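Local coordinates for protein putative mandelate racemase (Bordetella bronchiseptica, PDB 3OZY) that is an enolase superfamily member of unknown function that binds magnesium and m-xylarate, and may act on sugar diacids of that kind, at residues D308-A313 / L361-D366; Q154-L159 / L185-Q190; L299-H304 / H317-S322. All coordinates share one frame; numbering follows the deposited sequence.

Interaction 1: residues D308-A313 / L361-D366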
ATOM      1  N   ASP A 308       8.819  -7.630 -17.260  1.00  6.75           N
ATOM      2  CA  ASP A 308       8.516  -8.442 -18.439  1.00  7.72           C
ATOM      3  C   ASP A 308       8.381  -7.540 -19.664  1.00  8.32           C
ATOM      4  O   ASP A 308       8.442  -6.319 -19.547  1.00  8.64           O
ATOM      5  CB  ASP A 308       7.244  -9.260 -18.203  1.00  8.42           C
ATOM      6  CG  ASP A 308       6.047  -8.380 -17.879  1.00  7.55           C
ATOM      7  OD1 ASP A 308       5.600  -7.664 -18.797  1.00  8.59           O
ATOM      8  OD2 ASP A 308       5.567  -8.403 -16.728  1.00  8.69           O
ATOM      9  N   ILE A 309       8.201  -8.126 -20.840  1.00  8.33           N
ATOM     10  CA  ILE A 309       8.199  -7.329 -22.054  1.00  8.17           C
ATOM     11  C   ILE A 309       6.973  -6.412 -22.151  1.00  8.94           C
ATOM     12  O   ILE A 309       7.008  -5.394 -22.837  1.00  7.84           O
ATOM     13  CB  ILE A 309       8.336  -8.211 -23.319  1.00  7.90           C
ATOM     14  CG1 ILE A 309       8.783  -7.375 -24.526  1.00 10.70           C
ATOM     15  CG2 ILE A 309       7.038  -8.945 -23.603  1.00 10.26           C
ATOM     16  CD1 ILE A 309      10.177  -6.808 -24.408  1.00 10.87           C
ATOM     17  N   ILE A 310       5.891  -6.775 -21.473  1.00  9.07           N
ATOM     18  CA  ILE A 310       4.709  -5.920 -21.469  1.00  8.94           C
ATOM     19  C   ILE A 310       4.955  -4.676 -20.628  1.00  8.15           C
ATOM     20  O   ILE A 310       4.624  -3.567 -21.050  1.00  8.04           O
ATOM     21  CB  ILE A 310       3.467  -6.663 -20.970  1.00  8.81           C
ATOM     22  CG1 ILE A 310       3.199  -7.867 -21.877  1.00 13.63           C
ATOM     23  CG2 ILE A 310       2.262  -5.713 -20.904  1.00 10.26           C
ATOM     24  CD1 ILE A 310       1.865  -8.523 -21.634  1.00 16.02           C
ATOM     25  N   THR A 311       5.565  -4.842 -19.459  1.00  7.54           N
ATOM     26  CA  THR A 311       5.863  -3.656 -18.658  1.00  7.22           C
ATOM     27  C   THR A 311       6.858  -2.759 -19.387  1.00  8.90           C
ATOM     28  O   THR A 311       6.759  -1.536 -19.339  1.00  8.45           O
ATOM     29  CB  THR A 311       6.332  -3.994 -17.203  1.00  7.10           C
ATOM     30  OG1 THR A 311       7.608  -4.651 -17.202  1.00  8.05           O
ATOM     31  CG2 THR A 311       5.336  -4.897 -16.502  1.00  7.85           C
ATOM     32  N   VAL A 312       7.819  -3.365 -20.074  1.00  7.48           N
ATOM     33  CA  VAL A 312       8.735  -2.607 -20.909  1.00  7.35           C
ATOM     34  C   VAL A 312       7.998  -1.854 -22.023  1.00  7.62           C
ATOM     35  O   VAL A 312       8.149  -0.636 -22.168  1.00  8.09           O
ATOM     36  CB  VAL A 312       9.845  -3.521 -21.470  1.00  7.62           C
ATOM     37  CG1 VAL A 312      10.633  -2.830 -22.595  1.00  9.52           C
ATOM     38  CG2 VAL A 312      10.765  -3.946 -20.337  1.00  8.56           C
ATOM     39  N   ALA A 313       7.199  -2.569 -22.811  1.00  7.88           N
ATOM     40  CA  ALA A 313       6.493  -1.936 -23.916  1.00  8.20           C
ATOM     41  C   ALA A 313       5.556  -0.821 -23.468  1.00  8.18           C
ATOM     42  O   ALA A 313       5.503   0.229 -24.102  1.00  8.71           O
ATOM     43  CB  ALA A 313       5.726  -2.972 -24.746  1.00 10.86           C
ATOM     44  N   LEU A 361      -0.423  -2.030 -27.623  1.00 10.34           N
ATOM     45  CA  LEU A 361       0.961  -2.219 -27.196  1.00 10.25           C
ATOM     46  C   LEU A 361       1.861  -2.540 -28.388  1.00 10.03           C
ATOM     47  O   LEU A 361       3.064  -2.316 -28.341  1.00 10.94           O
ATOM     48  CB  LEU A 361       1.070  -3.301 -26.123  1.00 11.38           C
ATOM     49  CG  LEU A 361       0.526  -2.915 -24.744  1.00 11.26           C
ATOM     50  CD1 LEU A 361       0.293  -4.158 -23.908  1.00 13.02           C
ATOM     51  CD2 LEU A 361       1.499  -1.961 -24.044  1.00 12.48           C
ATOM     52  N   GLY A 362       1.268  -3.087 -29.446  1.00 11.60           N
ATOM     53  CA  GLY A 362       1.940  -3.147 -30.733  1.00 14.84           C
ATOM     54  C   GLY A 362       2.683  -4.417 -31.097  1.00 14.04           C
ATOM     55  O   GLY A 362       3.508  -4.401 -32.007  1.00 15.87           O
ATOM     56  N   PHE A 363       2.404  -5.504 -30.391  1.00 13.12           N
ATOM     57  CA  PHE A 363       2.999  -6.800 -30.714  1.00 16.83           C
ATOM     58  C   PHE A 363       1.995  -7.915 -30.471  1.00 17.08           C
ATOM     59  O   PHE A 363       0.921  -7.683 -29.929  1.00 17.98           O
ATOM     60  CB  PHE A 363       4.249  -7.050 -29.870  1.00 19.97           C
ATOM     61  CG  PHE A 363       4.043  -6.806 -28.407  1.00 19.08           C
ATOM     62  CD1 PHE A 363       3.195  -7.613 -27.663  1.00 19.27           C
ATOM     63  CD2 PHE A 363       4.680  -5.753 -27.776  1.00 31.07           C
ATOM     64  CE1 PHE A 363       2.996  -7.384 -26.321  1.00 31.23           C
ATOM     65  CE2 PHE A 363       4.483  -5.519 -26.432  1.00 29.00           C
ATOM     66  CZ  PHE A 363       3.639  -6.332 -25.703  1.00 26.30           C
ATOM     67  N   GLU A 364       2.374  -9.131 -30.856  1.00 19.88           N
ATOM     68  CA  GLU A 364       1.539 -10.306 -30.649  1.00 25.40           C
ATOM     69  C   GLU A 364       2.045 -11.159 -29.487  1.00 14.56           C
ATOM     70  O   GLU A 364       3.249 -11.372 -29.340  1.00 20.29           O
ATOM     71  CB  GLU A 364       1.498 -11.153 -31.924  1.00 28.29           C
ATOM     72  CG  GLU A 364       0.916 -10.440 -33.135  1.00 37.67           C
ATOM     73  CD  GLU A 364      -0.578 -10.195 -33.011  1.00 46.79           C
ATOM     74  OE1 GLU A 364      -1.158 -10.530 -31.956  1.00 56.15           O
ATOM     75  OE2 GLU A 364      -1.176  -9.668 -33.973  1.00 53.17           O
ATOM     76  N   ILE A 365       1.113 -11.641 -28.668  1.00 18.28           N
ATOM     77  CA  ILE A 365       1.429 -12.590 -27.602  1.00 18.70           C
ATOM     78  C   ILE A 365       1.531 -14.006 -28.171  1.00 18.02           C
ATOM     79  O   ILE A 365       0.696 -14.415 -28.986  1.00 19.75           O
ATOM     80  CB  ILE A 365       0.336 -12.602 -26.511  1.00 17.90           C
ATOM     81  CG1 ILE A 365       0.268 -11.256 -25.776  1.00 16.25           C
ATOM     82  CG2 ILE A 365       0.562 -13.753 -25.532  1.00 17.55           C
ATOM     83  CD1 ILE A 365       1.502 -10.926 -24.970  1.00 22.35           C
ATOM     84  N   ASP A 366       2.540 -14.755 -27.735  1.00 15.18           N
ATOM     85  CA  ASP A 366       2.636 -16.175 -28.084  1.00 15.35           C
ATOM     86  C   ASP A 366       1.814 -16.947 -27.064  1.00 15.10           C
ATOM     87  O   ASP A 366       2.286 -17.248 -25.965  1.00 15.62           O
ATOM     88  CB  ASP A 366       4.092 -16.647 -28.072  1.00 16.60           C
ATOM     89  CG  ASP A 366       4.248 -18.109 -28.481  1.00 17.84           C
ATOM     90  OD1 ASP A 366       3.263 -18.874 -28.415  1.00 15.82           O
ATOM     91  OD2 ASP A 366       5.375 -18.496 -28.851  1.00 20.52           O
TER
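Apolar contacts carry the meeting between the first turn of helix 309-321 and the loop 361-366. Ala313 drives its CB into the edge of the Phe363 ring, in the ring plane, and the 3.3 Å from Ala313 CB to Phe363 CE2 is a very tight fit for two carbons. Phe363 reaches the helix with CG in the crowded position between its own backbone N and carbonyl carbon (chi1 49°). Ile310 works with three carbons at once: CG2 meets Leu361 CD1 at 3.9 Å, CG1 lies 4.1 Å from Phe363 CZ, and CD1 touches Ile365 CD1 tip to tip, also at 4.1 Å. Its side chain crosses each of these three partners at about a right angle.

The helix belongs to the beta/alpha barrel of the enolase fold, and Ile310 also touches Met35 and Leu37 on strand 32-42 of the N-terminal domain, so the contact sits where barrel, loop and that domain come together.

The polar groups find their partners off the apolar seam. Asp308 is the N-cap of the helix: OD1 takes Thr311 N at 2.9 Å from above the carboxylate plane, and Ile310 N more weakly at 2.8 Å, while OD2 is held by Ser51. Across the loop, Leu361 N is bound by Asp116 and the Phe363 carbonyl by Arg120, and Asp366 caps helix 367-372 through OD1.

Interaction 2: residues Q154-L159 / L185-Q190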
ATOM      1  N   GLN A 154      35.486  -7.685 -12.798  1.00 10.55           N
ATOM      2  CA  GLN A 154      34.311  -8.349 -13.360  1.00  9.61           C
ATOM      3  C   GLN A 154      33.186  -7.358 -13.654  1.00  9.66           C
ATOM      4  O   GLN A 154      32.514  -7.465 -14.673  1.00  9.57           O
ATOM      5  CB  GLN A 154      33.819  -9.447 -12.419  1.00  9.52           C
ATOM      6  CG  GLN A 154      34.802 -10.605 -12.303  1.00  8.27           C
ATOM      7  CD  GLN A 154      34.531 -11.470 -11.102  1.00 10.02           C
ATOM      8  OE1 GLN A 154      33.546 -11.277 -10.389  1.00  9.41           O
ATOM      9  NE2 GLN A 154      35.408 -12.448 -10.860  1.00 10.10           N
ATOM     10  N   ALA A 155      32.982  -6.398 -12.758  1.00  9.25           N
ATOM     11  CA  ALA A 155      31.974  -5.363 -12.982  1.00  9.35           C
ATOM     12  C   ALA A 155      32.341  -4.547 -14.219  1.00  7.92           C
ATOM     13  O   ALA A 155      31.494  -4.244 -15.060  1.00  9.10           O
ATOM     14  CB  ALA A 155      31.839  -4.463 -11.749  1.00 10.22           C
ATOM     15  N   ALA A 156      33.624  -4.214 -14.348  1.00  9.20           N
ATOM     16  CA  ALA A 156      34.098  -3.492 -15.520  1.00  9.80           C
ATOM     17  C   ALA A 156      33.934  -4.320 -16.793  1.00  9.50           C
ATOM     18  O   ALA A 156      33.515  -3.802 -17.822  1.00  9.74           O
ATOM     19  CB  ALA A 156      35.555  -3.049 -15.333  1.00 10.11           C
ATOM     20  N   ASP A 157      34.261  -5.610 -16.715  1.00  9.73           N
ATOM     21  CA  ASP A 157      34.091  -6.516 -17.854  1.00 10.94           C
ATOM     22  C   ASP A 157      32.631  -6.558 -18.288  1.00  9.74           C
ATOM     23  O   ASP A 157      32.323  -6.490 -19.476  1.00 10.88           O
ATOM     24  CB  ASP A 157      34.526  -7.944 -17.500  1.00 10.73           C
ATOM     25  CG  ASP A 157      36.036  -8.126 -17.484  1.00 14.88           C
ATOM     26  OD1 ASP A 157      36.777  -7.255 -17.996  1.00 13.99           O
ATOM     27  OD2 ASP A 157      36.480  -9.164 -16.947  1.00 14.87           O
ATOM     28  N   GLU A 158      31.723  -6.687 -17.322  1.00  9.35           N
ATOM     29  CA  GLU A 158      30.317  -6.775 -17.684  1.00  9.76           C
ATOM     30  C   GLU A 158      29.833  -5.470 -18.322  1.00  9.26           C
ATOM     31  O   GLU A 158      29.112  -5.495 -19.323  1.00 10.07           O
ATOM     32  CB  GLU A 158      29.428  -7.181 -16.506  1.00 11.20           C
ATOM     33  CG  GLU A 158      28.008  -7.387 -16.990  1.00 14.63           C
ATOM     34  CD  GLU A 158      27.060  -7.989 -15.980  1.00 14.40           C
ATOM     35  OE1 GLU A 158      27.497  -8.418 -14.886  1.00 10.79           O
ATOM     36  OE2 GLU A 158      25.851  -8.030 -16.323  1.00 14.01           O
ATOM     37  N   LEU A 159      30.246  -4.331 -17.765  1.00  8.79           N
ATOM     38  CA  LEU A 159      29.878  -3.049 -18.360  1.00  8.77           C
ATOM     39  C   LEU A 159      30.379  -2.941 -19.790  1.00  9.92           C
ATOM     40  O   LEU A 159      29.630  -2.573 -20.700  1.00 10.66           O
ATOM     41  CB  LEU A 159      30.418  -1.883 -17.532  1.00 10.13           C
ATOM     42  CG  LEU A 159      30.120  -0.497 -18.103  1.00  9.67           C
ATOM     43  CD1 LEU A 159      28.613  -0.279 -18.234  1.00  9.50           C
ATOM     44  CD2 LEU A 159      30.754   0.584 -17.232  1.00 11.61           C
ATOM     45  N   LEU A 185      32.665   0.694  -9.110  0.57 11.50           N
ATOM     46  CA  LEU A 185      32.389   1.909  -9.876  0.57 11.21           C
ATOM     47  C   LEU A 185      33.653   2.538 -10.434  0.57 11.71           C
ATOM     48  O   LEU A 185      33.688   2.968 -11.586  0.57 12.35           O
ATOM     49  CB  LEU A 185      31.663   2.938  -9.014  0.57 12.21           C
ATOM     50  CG  LEU A 185      30.175   2.716  -8.803  0.57 11.26           C
ATOM     51  CD1 LEU A 185      29.686   3.675  -7.739  0.57 11.74           C
ATOM     52  CD2 LEU A 185      29.408   2.908 -10.107  0.57  9.81           C
ATOM     53  N   ARG A 186      34.693   2.607  -9.611  1.00 11.11           N
ATOM     54  CA  ARG A 186      35.943   3.188 -10.074  1.00 12.92           C
ATOM     55  C   ARG A 186      36.508   2.380 -11.248  1.00 11.78           C
ATOM     56  O   ARG A 186      36.967   2.948 -12.229  1.00 12.95           O
ATOM     57  CB  ARG A 186      36.965   3.319  -8.939  1.00 13.69           C
ATOM     58  CG  ARG A 186      36.567   4.346  -7.882  1.00 18.81           C
ATOM     59  CD  ARG A 186      37.704   4.614  -6.914  1.00 22.36           C
ATOM     60  NE  ARG A 186      37.233   5.149  -5.640  1.00 30.10           N
ATOM     61  CZ  ARG A 186      37.061   4.408  -4.546  1.00 24.50           C
ATOM     62  NH1 ARG A 186      37.319   3.105  -4.578  1.00 26.27           N
ATOM     63  NH2 ARG A 186      36.629   4.964  -3.426  1.00 30.49           N
ATOM     64  N   ALA A 187      36.451   1.054 -11.155  1.00 10.79           N
ATOM     65  CA  ALA A 187      36.967   0.208 -12.230  1.00 11.82           C
ATOM     66  C   ALA A 187      36.117   0.353 -13.489  1.00 10.63           C
ATOM     67  O   ALA A 187      36.635   0.405 -14.603  1.00 11.94           O
ATOM     68  CB  ALA A 187      37.017  -1.248 -11.782  1.00 13.15           C
ATOM     69  N   MET A 188      34.799   0.405 -13.306  1.00 10.40           N
ATOM     70  CA  MET A 188      33.878   0.587 -14.422  1.00  9.25           C
ATOM     71  C   MET A 188      34.141   1.879 -15.190  1.00  9.58           C
ATOM     72  O   MET A 188      34.244   1.873 -16.411  1.00 10.57           O
ATOM     73  CB  MET A 188      32.428   0.536 -13.936  1.00  9.64           C
ATOM     74  CG  MET A 188      31.978  -0.869 -13.538  1.00 10.60           C
ATOM     75  SD  MET A 188      30.513  -0.846 -12.484  1.00 10.66           S
ATOM     76  CE  MET A 188      29.290  -0.248 -13.636  1.00 14.31           C
ATOM     77  N   ARG A 189      34.258   2.991 -14.467  1.00  9.95           N
ATOM     78  CA  ARG A 189      34.494   4.281 -15.106  1.00 11.58           C
ATOM     79  C   ARG A 189      35.831   4.306 -15.846  1.00 11.98           C
ATOM     80  O   ARG A 189      35.924   4.812 -16.964  1.00 11.76           O
ATOM     81  CB  ARG A 189      34.426   5.410 -14.074  1.00 11.46           C
ATOM     82  CG  ARG A 189      34.811   6.773 -14.626  1.00 10.99           C
ATOM     83  CD  ARG A 189      33.902   7.208 -15.763  1.00 10.26           C
ATOM     84  NE  ARG A 189      32.567   7.541 -15.274  1.00  8.44           N
ATOM     85  CZ  ARG A 189      31.460   7.491 -16.005  1.00  9.29           C
ATOM     86  NH1 ARG A 189      31.505   7.112 -17.279  1.00 10.22           N
ATOM     87  NH2 ARG A 189      30.298   7.833 -15.462  1.00 10.04           N
ATOM     88  N   GLN A 190      36.862   3.745 -15.226  1.00 11.67           N
ATOM     89  CA  GLN A 190      38.172   3.707 -15.867  1.00 12.99           C
ATOM     90  C   GLN A 190      38.122   2.910 -17.167  1.00 15.19           C
ATOM     91  O   GLN A 190      38.741   3.279 -18.164  1.00 14.28           O
ATOM     92  CB  GLN A 190      39.207   3.111 -14.919  1.00 16.17           C
ATOM     93  CG  GLN A 190      40.621   3.129 -15.476  1.00 22.70           C
ATOM     94  CD  GLN A 190      41.654   2.695 -14.455  1.00 52.27           C
ATOM     95  OE1 GLN A 190      41.405   1.798 -13.647  1.00 56.27           O
ATOM     96  NE2 GLN A 190      42.821   3.329 -14.486  1.00 59.28           N
TER
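Helices 152-164 and 178-192 are neighbours on the outside of the beta/alpha barrel: helix 152-164 is the beta-alpha-beta crossover between parallel strands 139-146 and 169-173, and helix 178-192 follows the second strand. Their short segments run in the same general sense, at a crossing angle of -40°, and the axes approach to 7.9 Å. Ala155, Ala156 and Ala187 permit that closeness with their small side chains, and the CA atoms that come nearest, those of Ala156 and Met188, are 4.2 Å apart.

Met188 is the side chain that fills the seam. Its CG stands anti to the carbonyl carbon, beside the backbone N (chi1 -72°), and the chain runs on extended to SD before bending at chi3 (68°). The chain passes across the backbone of helix 152-164, with Met188 CG 3.7 Å from Ala155 O. The sulphur comes next to Ala155 CB, at 3.9 Å, and the bend brings the terminal CE to 4.0 Å from Leu159 CD2.

Leu159 has CG anti to its own backbone N, which sends the branch out toward the other helix, where it crosses Met188 at about a right angle. A single methyl, CD2, does the touching, and it meets Met188 near both ends, at CB as well as CE. Both side chains also reach the barrel strands beneath: Met188 touches Ile146 and Leu172, and Leu159 touches Ile146, Ala170 and Ile198. A salt bridge from Asp157 to Arg191 joins the same two helices by charge.

Beside Met188, the alanines meet with hardly any side chain between the helices: Ala156 CB lies 4.2 Å from Ala187 CB and 3.7 Å from the carbonyl oxygen of Ala187.

Interaction 3: residues L299-H304 / H317-S322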
ATOM      1  N   LEU A 299      11.631  18.710 -13.295  1.00  7.13           N
ATOM      2  CA  LEU A 299      12.270  17.449 -12.939  1.00  8.18           C
ATOM      3  C   LEU A 299      12.076  16.456 -14.082  1.00  7.73           C
ATOM      4  O   LEU A 299      11.397  16.752 -15.061  1.00 10.32           O
ATOM      5  CB  LEU A 299      11.654  16.904 -11.647  1.00  7.83           C
ATOM      6  CG  LEU A 299      11.687  17.873 -10.460  1.00  6.62           C
ATOM      7  CD1 LEU A 299      10.910  17.279  -9.289  1.00  8.86           C
ATOM      8  CD2 LEU A 299      13.104  18.225 -10.052  1.00  8.19           C
ATOM      9  N   ALA A 300      12.655  15.268 -13.949  1.00  7.38           N
ATOM     10  CA  ALA A 300      12.598  14.272 -15.007  1.00  7.51           C
ATOM     11  C   ALA A 300      11.720  13.099 -14.595  1.00  7.33           C
ATOM     12  O   ALA A 300      11.626  12.778 -13.412  1.00  7.77           O
ATOM     13  CB  ALA A 300      14.012  13.776 -15.332  1.00  8.97           C
ATOM     14  N   TRP A 301      11.069  12.477 -15.578  1.00  7.03           N
ATOM     15  CA  TRP A 301      10.418  11.179 -15.397  1.00  7.10           C
ATOM     16  C   TRP A 301      11.134  10.174 -16.285  1.00  6.72           C
ATOM     17  O   TRP A 301      11.185  10.352 -17.503  1.00  7.55           O
ATOM     18  CB  TRP A 301       8.933  11.233 -15.762  1.00  6.54           C
ATOM     19  CG  TRP A 301       8.267   9.887 -15.759  1.00  6.50           C
ATOM     20  CD1 TRP A 301       7.979   9.112 -14.667  1.00  6.68           C
ATOM     21  CD2 TRP A 301       7.811   9.150 -16.903  1.00  6.29           C
ATOM     22  NE1 TRP A 301       7.366   7.938 -15.064  1.00  6.36           N
ATOM     23  CE2 TRP A 301       7.252   7.942 -16.430  1.00  7.46           C
ATOM     24  CE3 TRP A 301       7.819   9.393 -18.277  1.00  8.11           C
ATOM     25  CZ2 TRP A 301       6.717   6.982 -17.286  1.00  7.60           C
ATOM     26  CZ3 TRP A 301       7.285   8.438 -19.123  1.00  8.52           C
ATOM     27  CH2 TRP A 301       6.739   7.251 -18.623  1.00  8.21           C
ATOM     28  N   ASN A 302      11.710   9.149 -15.655  1.00  6.18           N
ATOM     29  CA  ASN A 302      12.394   8.046 -16.337  1.00  5.06           C
ATOM     30  C   ASN A 302      11.903   6.799 -15.615  1.00  6.13           C
ATOM     31  O   ASN A 302      12.356   6.504 -14.510  1.00  6.58           O
ATOM     32  CB  ASN A 302      13.918   8.161 -16.194  1.00  6.05           C
ATOM     33  CG  ASN A 302      14.479   9.413 -16.832  1.00  6.65           C
ATOM     34  OD1 ASN A 302      14.885  10.349 -16.146  1.00 10.48           O
ATOM     35  ND2 ASN A 302      14.511   9.436 -18.153  1.00  8.83           N
ATOM     36  N   PRO A 303      10.940   6.074 -16.212  1.00  5.79           N
ATOM     37  CA  PRO A 303      10.274   5.002 -15.466  1.00  6.93           C
ATOM     38  C   PRO A 303      11.167   3.804 -15.178  1.00  6.18           C
ATOM     39  O   PRO A 303      12.052   3.464 -15.962  1.00  6.65           O
ATOM     40  CB  PRO A 303       9.147   4.563 -16.409  1.00  6.77           C
ATOM     41  CG  PRO A 303       9.650   4.934 -17.763  1.00  6.69           C
ATOM     42  CD  PRO A 303      10.340   6.258 -17.545  1.00  7.08           C
ATOM     43  N   HIS A 304      10.900   3.163 -14.050  1.00  6.40           N
ATOM     44  CA  HIS A 304      11.258   1.771 -13.860  1.00  6.17           C
ATOM     45  C   HIS A 304      10.399   0.947 -14.832  1.00  6.53           C
ATOM     46  O   HIS A 304       9.227   1.272 -15.055  1.00  7.27           O
ATOM     47  CB  HIS A 304      10.946   1.402 -12.405  1.00  7.64           C
ATOM     48  CG  HIS A 304      11.010  -0.063 -12.111  1.00  5.65           C
ATOM     49  ND1 HIS A 304       9.958  -0.918 -12.359  1.00  6.96           N
ATOM     50  CD2 HIS A 304      11.985  -0.815 -11.550  1.00  6.45           C
ATOM     51  CE1 HIS A 304      10.292  -2.143 -11.984  1.00  7.60           C
ATOM     52  NE2 HIS A 304      11.516  -2.106 -11.484  1.00  7.90           N
ATOM     53  N   HIS A 317       6.038   3.173 -24.893  1.00  7.92           N
ATOM     54  CA  HIS A 317       5.109   4.034 -25.623  1.00  7.38           C
ATOM     55  C   HIS A 317       5.075   5.427 -25.007  1.00  7.58           C
ATOM     56  O   HIS A 317       5.108   6.440 -25.712  1.00  9.73           O
ATOM     57  CB  HIS A 317       3.698   3.435 -25.640  1.00  8.55           C
ATOM     58  CG  HIS A 317       3.531   2.333 -26.636  1.00  8.53           C
ATOM     59  ND1 HIS A 317       3.218   2.574 -27.957  1.00  9.71           N
ATOM     60  CD2 HIS A 317       3.662   0.991 -26.515  1.00 10.22           C
ATOM     61  CE1 HIS A 317       3.150   1.421 -28.605  1.00 10.33           C
ATOM     62  NE2 HIS A 317       3.420   0.447 -27.754  1.00  9.94           N
ATOM     63  N   LEU A 318       5.013   5.477 -23.678  1.00  8.10           N
ATOM     64  CA  LEU A 318       4.946   6.763 -22.994  1.00  8.64           C
ATOM     65  C   LEU A 318       6.258   7.523 -23.102  1.00  8.18           C
ATOM     66  O   LEU A 318       6.269   8.727 -23.351  1.00  8.45           O
ATOM     67  CB  LEU A 318       4.580   6.583 -21.524  1.00  8.27           C
ATOM     68  CG  LEU A 318       3.090   6.419 -21.252  1.00  9.62           C
ATOM     69  CD1 LEU A 318       2.498   5.202 -21.965  1.00 11.98           C
ATOM     70  CD2 LEU A 318       2.843   6.333 -19.751  1.00 15.72           C
ATOM     71  N   VAL A 319       7.370   6.820 -22.905  1.00  7.47           N
ATOM     72  CA  VAL A 319       8.677   7.456 -22.979  1.00  7.92           C
ATOM     73  C   VAL A 319       8.935   8.026 -24.373  1.00  8.64           C
ATOM     74  O   VAL A 319       9.437   9.145 -24.512  1.00  9.60           O
ATOM     75  CB  VAL A 319       9.786   6.478 -22.551  1.00  6.98           C
ATOM     76  CG1 VAL A 319      11.173   7.011 -22.898  1.00  7.72           C
ATOM     77  CG2 VAL A 319       9.650   6.194 -21.055  1.00  8.23           C
ATOM     78  N   ALA A 320       8.572   7.269 -25.404  1.00  8.55           N
ATOM     79  CA  ALA A 320       8.765   7.745 -26.773  1.00  9.77           C
ATOM     80  C   ALA A 320       8.006   9.054 -27.034  1.00  9.93           C
ATOM     81  O   ALA A 320       8.461   9.904 -27.807  1.00  9.29           O
ATOM     82  CB  ALA A 320       8.337   6.672 -27.761  1.00 10.35           C
ATOM     83  N   ALA A 321       6.855   9.196 -26.383  1.00  9.28           N
ATOM     84  CA  ALA A 321       5.979  10.355 -26.571  1.00  9.88           C
ATOM     85  C   ALA A 321       6.339  11.544 -25.682  1.00 10.44           C
ATOM     86  O   ALA A 321       5.833  12.650 -25.884  1.00 12.78           O
ATOM     87  CB  ALA A 321       4.525   9.947 -26.330  1.00  9.13           C
ATOM     88  N   SER A 322       7.222  11.314 -24.713  0.76 10.03           N
ATOM     89  CA  SER A 322       7.535  12.319 -23.699  0.76 11.44           C
ATOM     90  C   SER A 322       8.808  13.114 -23.990  0.76 10.42           C
ATOM     91  O   SER A 322       9.819  12.549 -24.404  0.76 10.48           O
ATOM     92  CB  SER A 322       7.670  11.652 -22.329  0.76 11.54           C
ATOM     93  OG  SER A 322       8.250  12.555 -21.399  0.76 10.44           O
TER
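The indole of Trp301 has the pyrrolidine of Pro303 on one face, with CD 3.6 Å above the plane and over its centre. At the edge, near the ring plane, Ser322 OG in the conformer described stands 4.5 Å from Trp301 CE3. The outer corner of the six-membered ring runs into helix 309-321 obliquely: Trp301 CH2 lies 3.7 Å from Leu318 CB, and Trp301 CZ3 lies 3.8 Å from Val319 CG2. With CG anti to the backbone N (chi1 173°), Trp301 carries its ring out from strand 300-301 to the helix.

One methyl of Val319 serves two partners. Its CG2, set beside the backbone N and anti to the carbonyl carbon, touches the Trp301 ring and also closes on Pro303 CG at 3.5 Å, so methyl, proline and indole make one compact apolar group. Strand 300-301 and the helix that follows it are a beta-alpha unit of the barrel, and helix 284-296 adds Ser291 against Trp301.

The polar ends turn to partners beyond the two segments. Trp301 NE1 donates to the carbonyl of Ala276, and Ser322 OG is bonded to His324 N. Strand and helix thus adhere by van der Waals contact alone across this seam, while the indole N-H, tied to Ala276, should limit how the ring can rotate in its buried setting.

How the interactions relate
All three contacts lie in the C-terminal, barrel-forming domain. Interaction 2 comes first along the chain; it joins two of the barrel's early helices, 152-164 and 178-192, its centre 32 Å from that of interaction 1 and 27 Å from that of interaction 3, touching neither. Interactions 1 and 3 alternate along the sequence and share helix 309-321: its start meets the loop 361-366, and its end meets the segment around strand 300-301. Their centres are 17 Å apart, and they touch where His317 NE2 and Leu361 O, 2.8 Å apart, probably form a hydrogen bond. One helix thus links a late barrel strand to the loop that leads into helix 367-372, while interaction 2 lies apart.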